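Local coordinates for protein mevalonate kinase, putative (Leishmania major, PDB 2HFS) that probably catalyses the ATP-dependent phosphorylation of (R)-mevalonate to (R)-5-phosphomevalonate, the first of the three steps from mevalonate to isopentenyl diphosphate, at residues Pro65-Tyr70 with Phe318-Thr323; Leu106-Ser109 with Gly113-Ala116; Val191-Gly196 with Lys307-Lys312; Lys282-Gly287 with Ile291-Ala296; Leu58-Gln63 with Asp76-Ala81. All coordinates share one frame; numbering follows the deposited sequence.

In the fold
Following the chain from the N terminus, interaction 5 is the first to close, a short loop that brings helix 70-88 back against strand 58-62. Residues 65-70 lie inside that loop, and their partner comes near the C terminus, so interaction 1 crosses interaction 5 and closes the long loop within which the others nest. Interaction 2 folds the loop before helix 114-130 onto its first residues. Interaction 3 sets helix 299-312 on strand 188-194, and nested inside it interaction 4 closes the hairpin of strands 280-284 and 291-296. Interactions 1, 3 and 4 meet on one antiparallel sheet, and interaction 1 joins its edge strand to the part holding interactions 2 and 5.

Interaction 1 of 5, residues Pro65-Tyr70 with Phe318-Thr323; sequences PAIPGY and FIWRYT
Methyl CG2 of Ile67 sits over the centre of the Phe318 ring, 3.6 Å from the CG2 atom to the ring centroid and only 5° off the ring normal, a nearly ideal CH-pi contact. The same methyl lies in the plane of Trp320, at its edge, with Ile67 CG2 3.9 Å from Trp320 CZ2. One branch of the isoleucine is therefore held by a ring face and a ring edge at once. The side chains of Ile67 and Phe318 cross at about a right angle; CG2, anti to the carbonyl carbon and beside the backbone N (chi1 to CG1 56°), is the branch over the ring centre, with Ile67 CD1 farther off, 4.2 Å from Phe318 CE1. The side chains of Pro68 and Phe318 point against each other, Pro68 CD lying 3.9 Å from Phe318 CE2. Pro68 follows Ile67 in a type II turn, closed by Tyr70 N to Ile67 O at 3.2 Å, in which Gly69 takes the positive phi and occupies the N-cap position of helix 70-88. The contact sets this loop against the edge strand 318-324 of the four-stranded sheet. Between the two segments the chemistry is wholly apolar, so shape and dispersion, not directed polar bonds, determine the fit.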
# COMPACT_ATOMS: atom_id res chain seq x y z
N PRO A 65 -11.04 3.93 10.32
CA PRO A 65 -10.94 2.85 11.28
C PRO A 65 -9.50 2.38 11.48
O PRO A 65 -9.20 1.20 11.32
CB PRO A 65 -11.81 1.74 10.66
CG PRO A 65 -11.71 1.94 9.19
CD PRO A 65 -11.55 3.45 9.01
N ALA A 66 -8.63 3.32 11.84
CA ALA A 66 -7.23 3.02 12.04
C ALA A 66 -7.01 2.17 13.29
O ALA A 66 -7.81 2.21 14.23
CB ALA A 66 -6.43 4.32 12.11
N ILE A 67 -5.95 1.37 13.29
CA ILE A 67 -5.58 0.61 14.50
C ILE A 67 -5.30 1.59 15.65
O ILE A 67 -5.01 2.76 15.40
CB ILE A 67 -4.33 -0.29 14.24
CG1 ILE A 67 -3.14 0.53 13.74
CG2 ILE A 67 -4.68 -1.38 13.26
CD1 ILE A 67 -1.82 -0.13 13.99
N PRO A 68 -5.38 1.12 16.90
CA PRO A 68 -5.20 2.01 18.05
C PRO A 68 -3.88 2.77 18.05
O PRO A 68 -2.81 2.16 17.90
CB PRO A 68 -5.27 1.06 19.25
CG PRO A 68 -6.09 -0.08 18.77
CD PRO A 68 -5.66 -0.26 17.33
N GLY A 69 -3.98 4.09 18.22
CA GLY A 69 -2.81 4.98 18.28
C GLY A 69 -2.24 5.47 16.96
O GLY A 69 -1.42 6.42 16.95
N TYR A 70 -2.64 4.84 15.86
CA TYR A 70 -2.09 5.16 14.55
C TYR A 70 -2.35 6.61 14.16
O TYR A 70 -1.44 7.31 13.73
CB TYR A 70 -2.59 4.22 13.45
CG TYR A 70 -2.12 4.65 12.05
CD1 TYR A 70 -0.99 4.08 11.48
CD2 TYR A 70 -2.81 5.63 11.32
CE1 TYR A 70 -0.53 4.48 10.22
CE2 TYR A 70 -2.35 6.04 10.04
CZ TYR A 70 -1.22 5.44 9.51
OH TYR A 70 -0.74 5.78 8.26
N PHE A 318 -3.99 -8.06 14.00
CA PHE A 318 -5.04 -7.43 13.24
C PHE A 318 -5.22 -8.27 12.00
O PHE A 318 -4.23 -8.62 11.35
CB PHE A 318 -4.64 -6.00 12.86
CG PHE A 318 -4.28 -5.14 14.04
CD1 PHE A 318 -2.95 -4.79 14.28
CD2 PHE A 318 -5.26 -4.70 14.93
CE1 PHE A 318 -2.60 -4.00 15.36
CE2 PHE A 318 -4.91 -3.90 16.03
CZ PHE A 318 -3.59 -3.56 16.24
N ILE A 319 -6.46 -8.63 11.70
CA ILE A 319 -6.75 -9.45 10.53
C ILE A 319 -7.79 -8.77 9.68
O ILE A 319 -8.86 -8.37 10.16
CB ILE A 319 -7.22 -10.89 10.93
CG1 ILE A 319 -6.23 -11.53 11.91
CG2 ILE A 319 -7.39 -11.75 9.65
CD1 ILE A 319 -6.81 -12.74 12.73
N TRP A 320 -7.48 -8.64 8.40
CA TRP A 320 -8.34 -7.93 7.47
C TRP A 320 -8.61 -8.81 6.25
O TRP A 320 -7.74 -9.60 5.83
CB TRP A 320 -7.68 -6.61 7.04
CG TRP A 320 -7.30 -5.74 8.21
CD1 TRP A 320 -8.15 -5.22 9.18
CD2 TRP A 320 -5.98 -5.28 8.55
NE1 TRP A 320 -7.43 -4.48 10.08
CE2 TRP A 320 -6.09 -4.50 9.73
CE3 TRP A 320 -4.71 -5.47 7.99
CZ2 TRP A 320 -4.99 -3.89 10.34
CZ3 TRP A 320 -3.61 -4.87 8.60
CH2 TRP A 320 -3.75 -4.09 9.76
N ARG A 321 -9.82 -8.71 5.72
CA ARG A 321 -10.16 -9.34 4.45
C ARG A 321 -10.13 -8.24 3.42
O ARG A 321 -10.95 -7.33 3.46
CB ARG A 321 -11.55 -9.96 4.48
CG ARG A 321 -11.75 -10.98 5.57
CD ARG A 321 -13.19 -11.45 5.71
NE ARG A 321 -13.42 -12.13 6.98
CZ ARG A 321 -13.68 -13.42 7.10
NH1 ARG A 321 -13.74 -14.17 6.01
NH2 ARG A 321 -13.88 -13.96 8.29
N TYR A 322 -9.16 -8.30 2.52
CA TYR A 322 -9.05 -7.31 1.48
C TYR A 322 -9.15 -8.02 0.13
O TYR A 322 -8.97 -9.24 0.06
CB TYR A 322 -7.72 -6.55 1.61
CG TYR A 322 -7.66 -5.54 2.78
CD1 TYR A 322 -6.45 -5.21 3.38
CD2 TYR A 322 -8.82 -4.93 3.26
CE1 TYR A 322 -6.38 -4.27 4.45
CE2 TYR A 322 -8.78 -4.01 4.32
CZ TYR A 322 -7.55 -3.67 4.89
OH TYR A 322 -7.49 -2.74 5.92
N THR A 323 -9.47 -7.29 -0.93
CA THR A 323 -9.55 -7.90 -2.27
C THR A 323 -8.88 -7.05 -3.34
O THR A 323 -8.79 -5.82 -3.23
CB THR A 323 -11.00 -8.19 -2.72
OG1 THR A 323 -11.71 -6.95 -2.85
CG2 THR A 323 -11.81 -8.98 -1.68

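Interaction 2 of 5, residues Leu106-Ser109 with Gly113-Ala116; sequences LVPS and GASA
The glycine-rich loop that leads into helix 114-130 brings Pro108 against Ala114; by sequence it is the GHMP-kinase motif that in relatives wraps the phosphates of ATP, and it probably does so here. Methyl CB of Ala114 packs on the proline, 3.6 Å from Pro108 CA and 3.7 Å from Pro108 CB, with the ring carbon Pro108 CG at 4.2 Å. Leu106 adds a looser touch from one branch, its CD2 4.5 Å from Ala114 CA. The polar link runs through water. One molecule donates to Ser109 O at 2.7 Å and accepts from Ala114 N at 2.8 Å, so an amide in the first turn, which has no carbonyl of a preceding turn to bond, is satisfied by a water that the loop carbonyl Ser109 O holds. Gly113 is the N-cap, and its positive phi (65°) turns the chain into the helix, while its carbonyl receives the hydroxyl of Ser117. Around this buried contact, Tyr70 packs on both Pro108 and Ala114. Leu106 rests on Ile41 and Thr45, and Val107 N bonds Tyr322 OH, which places the loop where helices 70-88 and 114-130 meet strand 36-52 of one sheet and strand 318-324 of the other.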
# COMPACT_ATOMS: atom_id res chain seq x y z
N LEU A 106 -10.89 1.29 4.52
CA LEU A 106 -9.46 0.95 4.71
C LEU A 106 -9.01 1.19 6.15
O LEU A 106 -9.30 2.23 6.72
CB LEU A 106 -8.57 1.73 3.76
CG LEU A 106 -7.08 1.37 3.69
CD1 LEU A 106 -6.92 -0.05 3.21
CD2 LEU A 106 -6.31 2.34 2.78
N VAL A 107 -8.25 0.24 6.70
CA VAL A 107 -7.71 0.37 8.07
C VAL A 107 -6.25 0.85 8.04
O VAL A 107 -5.35 0.06 7.77
CB VAL A 107 -7.81 -1.00 8.84
CG1 VAL A 107 -7.06 -0.95 10.23
CG2 VAL A 107 -9.26 -1.43 9.00
N PRO A 108 -5.99 2.12 8.33
CA PRO A 108 -4.61 2.59 8.39
C PRO A 108 -3.81 1.83 9.43
O PRO A 108 -4.28 1.65 10.57
CB PRO A 108 -4.74 4.06 8.78
CG PRO A 108 -6.09 4.45 8.27
CD PRO A 108 -6.93 3.21 8.63
N SER A 109 -2.66 1.35 8.99
CA SER A 109 -1.73 0.54 9.76
C SER A 109 -0.46 0.52 8.92
O SER A 109 -0.53 0.64 7.71
CB SER A 109 -2.27 -0.88 9.93
OG SER A 109 -1.47 -1.66 10.80
N GLY A 113 -0.05 1.23 2.92
CA GLY A 113 0.00 2.46 2.08
C GLY A 113 -1.05 3.51 2.40
O GLY A 113 -1.48 4.28 1.52
N ALA A 114 -1.45 3.57 3.67
CA ALA A 114 -2.56 4.41 4.09
C ALA A 114 -2.28 5.90 3.95
O ALA A 114 -3.20 6.69 3.66
CB ALA A 114 -2.97 4.08 5.52
N SER A 115 -1.03 6.30 4.16
CA SER A 115 -0.68 7.71 4.02
C SER A 115 -0.87 8.16 2.56
O SER A 115 -1.41 9.25 2.32
CB SER A 115 0.71 8.04 4.62
OG SER A 115 1.78 7.59 3.82
N ALA A 116 -0.46 7.32 1.60
CA ALA A 116 -0.75 7.60 0.20
C ALA A 116 -2.25 7.65 -0.10
O ALA A 116 -2.69 8.53 -0.82
CB ALA A 116 -0.05 6.60 -0.73
O HOH W 1 0.02 2.41 5.77

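Interaction 3 of 5, residues Val191-Gly196 with Lys307-Lys312; sequences VVVGTG and KGLKAK
Strand 191-194 packs against the last turns of helix 299-312, with the nearest CA atoms, those of Val193 and Leu309, 9.2 Å apart. At that spacing the backbones do not meet, and the gap is bridged by side chains. The alternation of the strand turns Val191 and Val193 toward the helix and Val192 to the other face of the sheet. Both contacts converge on one methyl, CD1 of Leu309, which lies 3.7 Å from Val193 CG2 and 4.0 Å from Val191 CG1. The two valines share a rotamer yet use different branches. CG1 of Val191, opposite the backbone N (chi1 -180°), leans forward beside its own carbonyl carbon, whereas CG2 of Val193 leans back beside its own N, and the leucine methyl is received between them. Val193 and Leu309 meet tip to tip, while Val191 and Leu309 lie alongside, pointing opposite ways. The helix belongs to a split beta-alpha-beta unit: it connects strand 291-296 to strand 318-324, and strand 188-194 runs antiparallel between those two, an order consistent with the ferredoxin-like C-terminal domain of GHMP kinases. The packing continues round each valine. Val191 also touches Val306 and Arg302 of the same helix, and Val193 touches Ile269 of helix 264-275. Leu309 itself reaches Thr272 of that second helix and Ile319 of the edge strand.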
# COMPACT_ATOMS: atom_id res chain seq x y z
N VAL A 191 -6.05 -12.19 2.64
CA VAL A 191 -6.10 -11.95 4.09
C VAL A 191 -4.81 -11.20 4.39
O VAL A 191 -3.73 -11.68 4.08
CB VAL A 191 -6.16 -13.25 4.94
CG1 VAL A 191 -6.22 -12.90 6.41
CG2 VAL A 191 -7.37 -14.10 4.59
N VAL A 192 -4.92 -9.99 4.92
CA VAL A 192 -3.73 -9.23 5.28
C VAL A 192 -3.69 -9.14 6.80
O VAL A 192 -4.72 -8.92 7.44
CB VAL A 192 -3.70 -7.83 4.64
CG1 VAL A 192 -2.40 -7.09 5.03
CG2 VAL A 192 -3.86 -7.93 3.11
N VAL A 193 -2.50 -9.32 7.37
CA VAL A 193 -2.37 -9.45 8.83
C VAL A 193 -1.36 -8.44 9.37
O VAL A 193 -0.24 -8.36 8.87
CB VAL A 193 -1.93 -10.89 9.22
CG1 VAL A 193 -1.75 -11.03 10.71
CG2 VAL A 193 -2.91 -11.93 8.70
N GLY A 194 -1.75 -7.67 10.39
CA GLY A 194 -0.83 -6.74 11.00
C GLY A 194 -0.17 -7.31 12.24
O GLY A 194 -0.87 -7.91 13.09
N THR A 195 1.15 -7.12 12.38
CA THR A 195 1.90 -7.66 13.51
C THR A 195 1.86 -6.71 14.71
O THR A 195 2.11 -7.13 15.84
CB THR A 195 3.39 -7.91 13.15
OG1 THR A 195 3.97 -6.68 12.71
CG2 THR A 195 3.56 -8.85 11.94
N GLY A 196 1.57 -5.43 14.45
CA GLY A 196 1.59 -4.39 15.48
C GLY A 196 2.99 -3.82 15.71
O GLY A 196 3.20 -2.97 16.58
N LYS A 307 -10.53 -17.60 10.62
CA LYS A 307 -10.83 -18.44 11.79
C LYS A 307 -9.58 -19.07 12.40
O LYS A 307 -9.41 -19.06 13.61
CB LYS A 307 -11.81 -19.56 11.42
CG LYS A 307 -13.28 -19.21 11.64
CD LYS A 307 -14.12 -20.44 12.04
CE LYS A 307 -14.49 -21.34 10.86
NZ LYS A 307 -15.64 -22.24 11.18
N GLY A 308 -8.71 -19.60 11.54
CA GLY A 308 -7.50 -20.32 11.99
C GLY A 308 -6.46 -19.40 12.61
O GLY A 308 -5.81 -19.75 13.61
N LEU A 309 -6.30 -18.22 12.03
CA LEU A 309 -5.42 -17.21 12.63
C LEU A 309 -5.90 -16.80 14.02
O LEU A 309 -5.10 -16.65 14.96
CB LEU A 309 -5.32 -15.99 11.70
CG LEU A 309 -4.51 -16.19 10.40
CD1 LEU A 309 -4.81 -15.03 9.47
CD2 LEU A 309 -2.98 -16.32 10.66
N LYS A 310 -7.20 -16.61 14.16
CA LYS A 310 -7.75 -16.15 15.43
C LYS A 310 -7.61 -17.22 16.52
O LYS A 310 -7.35 -16.91 17.68
CB LYS A 310 -9.22 -15.73 15.27
CG LYS A 310 -9.41 -14.38 14.57
CD LYS A 310 -10.89 -13.97 14.53
CE LYS A 310 -11.10 -12.73 13.64
N ALA A 311 -7.78 -18.48 16.15
CA ALA A 311 -7.72 -19.56 17.12
C ALA A 311 -6.29 -19.97 17.46
O ALA A 311 -6.04 -20.48 18.56
CB ALA A 311 -8.51 -20.76 16.62
N LYS A 312 -5.37 -19.74 16.52
CA LYS A 312 -4.08 -20.41 16.56
C LYS A 312 -2.84 -19.53 16.46
O LYS A 312 -1.74 -20.00 16.69
CB LYS A 312 -4.01 -21.51 15.49
CG LYS A 312 -5.15 -22.52 15.55
CD LYS A 312 -5.14 -23.37 16.83

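Interaction 4 of 5, residues Lys282-Gly287 with Ile291-Ala296; sequences KLSGTG and IAVALA
Lys282 and Val293 form an antiparallel hydrogen-bonded pair, with Val293 N to Lys282 O at 2.8 Å, nearly straight at the hydrogen (169°), and Lys282 N to Val293 O at 3.0 Å. Nearer the turn, Ser284 N donates to Ile291 O at 2.9 Å, with the donor tilted from the carbonyl plane. A water also bridges here, giving a proton to Ser284 O at 2.7 Å and accepting from Ile291 N in a longer bond. Between these points lies the non-hydrogen-bonded pair of Leu283 and Ala292, whose CA atoms are 4.0 Å apart and whose side chains turn apart. The short strand segments are far from exactly antiparallel, their directions 129° apart.

The lysine chain first runs alongside Val293, Lys282 CG being 4.0 Å from Val293 CG1. It then bends at its last two torsions, which brings NZ back to Leu283 O of its own strand at 3.0 Å. NZ also makes a salt bridge with Glu27 and a bond to Leu24 O, so the buried ammonium has several acceptors. Ile291 CD1 lies 3.7 Å from Ser284 OG, the hydroxyl itself being bonded to Ile23 N. Helix 242-258 meets the Lys282 and Val293 side, whereas Leu266 of helix 264-275 packs on Leu283 and Ala292.

The arrangement is a beta hairpin, and its Lys-Leu-Ser-Gly-Thr-Gly sequence is consistent with the C-terminal glycine-rich motif of GHMP kinases, which in relatives lies at the active site.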
# COMPACT_ATOMS: atom_id res chain seq x y z
N LYS A 282 3.11 -14.58 2.69
CA LYS A 282 4.45 -14.02 2.79
C LYS A 282 4.36 -12.68 3.47
O LYS A 282 3.30 -12.04 3.48
CB LYS A 282 5.08 -13.85 1.40
CG LYS A 282 4.24 -12.97 0.43
CD LYS A 282 4.91 -12.82 -0.94
CE LYS A 282 6.14 -11.88 -0.94
NZ LYS A 282 5.72 -10.45 -0.81
N LEU A 283 5.49 -12.22 3.99
CA LEU A 283 5.58 -10.85 4.46
C LEU A 283 5.32 -9.91 3.28
O LEU A 283 5.57 -10.28 2.14
CB LEU A 283 6.94 -10.55 5.07
CG LEU A 283 8.23 -10.54 4.26
CD1 LEU A 283 8.54 -9.22 3.47
CD2 LEU A 283 9.35 -10.80 5.29
N SER A 284 4.83 -8.72 3.57
CA SER A 284 4.55 -7.75 2.51
C SER A 284 5.16 -6.41 2.88
O SER A 284 4.75 -5.81 3.87
CB SER A 284 3.04 -7.58 2.32
OG SER A 284 2.78 -6.59 1.34
N GLY A 285 6.13 -5.96 2.10
CA GLY A 285 6.70 -4.63 2.31
C GLY A 285 8.02 -4.71 3.04
O GLY A 285 8.85 -5.56 2.74
N THR A 286 8.20 -3.83 4.02
CA THR A 286 9.49 -3.64 4.69
C THR A 286 9.95 -4.90 5.42
O THR A 286 11.14 -5.21 5.43
CB THR A 286 9.42 -2.44 5.66
OG1 THR A 286 9.23 -1.25 4.91
CG2 THR A 286 10.75 -2.22 6.41
N GLY A 287 9.01 -5.62 6.02
CA GLY A 287 9.32 -6.78 6.84
C GLY A 287 9.77 -6.37 8.22
O GLY A 287 9.73 -5.18 8.58
N ILE A 291 3.14 -5.92 7.91
CA ILE A 291 2.06 -6.81 7.46
C ILE A 291 2.57 -8.03 6.71
O ILE A 291 3.69 -8.02 6.13
CB ILE A 291 1.01 -6.06 6.55
CG1 ILE A 291 1.67 -5.36 5.34
CG2 ILE A 291 0.17 -5.08 7.38
CD1 ILE A 291 0.72 -5.23 4.11
N ALA A 292 1.73 -9.07 6.72
CA ALA A 292 1.86 -10.21 5.84
C ALA A 292 0.59 -10.29 5.01
O ALA A 292 -0.43 -9.70 5.38
CB ALA A 292 2.05 -11.50 6.62
N VAL A 293 0.68 -11.01 3.89
CA VAL A 293 -0.45 -11.18 2.99
C VAL A 293 -0.59 -12.66 2.64
O VAL A 293 0.41 -13.35 2.40
CB VAL A 293 -0.29 -10.32 1.71
CG1 VAL A 293 1.04 -10.63 0.95
CG2 VAL A 293 -1.46 -10.51 0.81
N ALA A 294 -1.83 -13.15 2.65
CA ALA A 294 -2.11 -14.54 2.26
C ALA A 294 -3.07 -14.50 1.08
O ALA A 294 -3.95 -13.62 1.03
CB ALA A 294 -2.72 -15.31 3.43
N LEU A 295 -2.91 -15.43 0.14
CA LEU A 295 -3.86 -15.57 -0.97
C LEU A 295 -4.80 -16.75 -0.72
O LEU A 295 -4.35 -17.86 -0.47
CB LEU A 295 -3.13 -15.78 -2.30
CG LEU A 295 -3.97 -15.99 -3.56
CD1 LEU A 295 -4.74 -14.70 -3.99
CD2 LEU A 295 -3.10 -16.47 -4.68
N ALA A 296 -6.10 -16.49 -0.80
CA ALA A 296 -7.11 -17.53 -0.60
C ALA A 296 -7.69 -17.93 -1.96
O ALA A 296 -7.67 -17.13 -2.90
CB ALA A 296 -8.23 -17.02 0.32
O HOH W 2 4.95 -4.11 5.90
O HOH W 3 6.23 -6.68 6.60

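Interaction 5 of 5, residues Leu58-Gln63 with Asp76-Ala81; sequences LQVDDQ and DEQIKA
Gln78 reaches from helix 70-88 to the carboxylate of Asp62 on strand 58-62. Its chain is fully stretched through the first two torsions, CG lying opposite the backbone N (chi1 -169°), so that the amide stands well clear of the helix. Asp62 also turns its CG opposite its own N, and the two side chains cross obliquely, the carboxylate and amide planes 31° apart. The direct link is weak: Gln78 NE2 to Asp62 OD2 is 3.5 Å, although the angle at the hydrogen is a fair 154°. A water adds a second route, donating one proton to Asp62 OD2 at 2.6 Å and the other to Gln78 OE1 at 2.7 Å, so both amide ends are linked, one directly and weakly and the other through water, to Asp62 OD2.

Val60, two residues earlier on the same side of the strand, brings CG1 to 4.0 Å from Gln78 OE1. This branch lies beside the valine's carbonyl carbon and thus leans along the strand toward Asp62.

Stronger partners lie close by. Gln78 NE2 is hydrogen-bonded to Asp118 of helix 114-130 and OE1 to Arg75, which together fix which way round the amide is set; Asp62 OD2 forms a salt bridge with Arg64. The contact belongs to the beta-alpha-beta unit of strand 58-62, helix 70-88 and strand 97-103. Its chemistry is that of a hydrated polar network: Arg64 probably helps to balance the charge of Asp62, and the glutamine, donating to two carboxylates, weakly to Asp62, is a neutral bridge between them.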
# COMPACT_ATOMS: atom_id res chain seq x y z
N LEU A 58 -7.37 24.29 7.53
CA LEU A 58 -7.97 23.00 7.24
C LEU A 58 -8.33 22.31 8.54
O LEU A 58 -7.46 21.95 9.35
CB LEU A 58 -6.99 22.13 6.42
CG LEU A 58 -7.42 20.73 5.98
CD1 LEU A 58 -8.56 20.83 4.96
CD2 LEU A 58 -6.23 19.94 5.42
N GLN A 59 -9.63 22.10 8.75
CA GLN A 59 -10.10 21.42 9.95
C GLN A 59 -10.26 19.93 9.65
O GLN A 59 -11.05 19.57 8.78
CB GLN A 59 -11.45 21.98 10.40
CG GLN A 59 -11.49 23.51 10.60
CD GLN A 59 -10.32 24.05 11.41
OE1 GLN A 59 -9.99 23.51 12.47
NE2 GLN A 59 -9.70 25.12 10.91
N VAL A 60 -9.52 19.07 10.35
CA VAL A 60 -9.53 17.64 10.02
C VAL A 60 -10.37 16.85 10.99
O VAL A 60 -10.13 16.87 12.22
CB VAL A 60 -8.12 17.00 9.94
CG1 VAL A 60 -8.21 15.48 9.63
CG2 VAL A 60 -7.27 17.68 8.90
N ASP A 61 -11.31 16.11 10.42
CA ASP A 61 -12.20 15.23 11.17
C ASP A 61 -11.91 13.82 10.66
O ASP A 61 -12.53 13.33 9.71
CB ASP A 61 -13.65 15.67 10.97
CG ASP A 61 -14.65 14.80 11.72
OD1 ASP A 61 -14.28 14.02 12.65
OD2 ASP A 61 -15.87 14.88 11.43
N ASP A 62 -10.91 13.20 11.29
CA ASP A 62 -10.34 11.94 10.84
C ASP A 62 -11.06 10.79 11.51
O ASP A 62 -10.85 10.49 12.72
CB ASP A 62 -8.83 11.91 11.16
CG ASP A 62 -8.09 10.79 10.42
OD1 ASP A 62 -8.74 9.82 9.98
OD2 ASP A 62 -6.85 10.82 10.27
N GLN A 63 -11.92 10.13 10.74
CA GLN A 63 -12.73 9.03 11.25
C GLN A 63 -12.43 7.66 10.63
O GLN A 63 -13.21 6.72 10.77
CB GLN A 63 -14.21 9.35 11.13
CG GLN A 63 -14.57 10.70 11.71
CD GLN A 63 -15.92 10.72 12.37
OE1 GLN A 63 -16.74 9.81 12.19
NE2 GLN A 63 -16.15 11.78 13.16
N ASP A 76 1.21 14.69 13.01
CA ASP A 76 2.16 15.74 12.65
C ASP A 76 2.60 15.59 11.20
O ASP A 76 2.64 16.59 10.47
CB ASP A 76 3.35 15.77 13.61
CG ASP A 76 2.98 16.28 15.01
OD1 ASP A 76 1.88 16.87 15.18
OD2 ASP A 76 3.73 16.14 16.00
N GLU A 77 2.87 14.35 10.77
CA GLU A 77 3.21 14.05 9.37
C GLU A 77 2.06 14.36 8.43
O GLU A 77 2.27 14.91 7.34
CB GLU A 77 3.61 12.58 9.20
CG GLU A 77 4.90 12.16 9.89
CD GLU A 77 4.93 10.66 10.16
OE1 GLU A 77 5.13 9.86 9.20
OE2 GLU A 77 4.75 10.27 11.33
N GLN A 78 0.85 13.99 8.86
CA GLN A 78 -0.34 14.33 8.10
C GLN A 78 -0.49 15.83 7.84
O GLN A 78 -0.83 16.23 6.73
CB GLN A 78 -1.60 13.81 8.76
CG GLN A 78 -2.80 13.92 7.86
CD GLN A 78 -4.04 13.50 8.56
OE1 GLN A 78 -4.41 14.10 9.57
NE2 GLN A 78 -4.69 12.44 8.05
N ILE A 79 -0.28 16.62 8.90
CA ILE A 79 -0.31 18.07 8.81
C ILE A 79 0.62 18.57 7.71
O ILE A 79 0.24 19.38 6.87
CB ILE A 79 0.07 18.68 10.19
CG1 ILE A 79 -1.01 18.36 11.24
CG2 ILE A 79 0.32 20.16 10.06
CD1 ILE A 79 -0.83 19.05 12.58
N LYS A 80 1.85 18.08 7.71
CA LYS A 80 2.81 18.48 6.68
C LYS A 80 2.37 17.99 5.30
O LYS A 80 2.45 18.74 4.32
CB LYS A 80 4.22 17.97 7.01
CG LYS A 80 4.87 18.66 8.21
CD LYS A 80 6.31 18.16 8.42
N ALA A 81 1.89 16.75 5.24
CA ALA A 81 1.44 16.12 4.00
C ALA A 81 0.32 16.93 3.33
O ALA A 81 0.39 17.25 2.15
CB ALA A 81 0.96 14.68 4.29
O HOH W 4 -5.52 12.61 11.53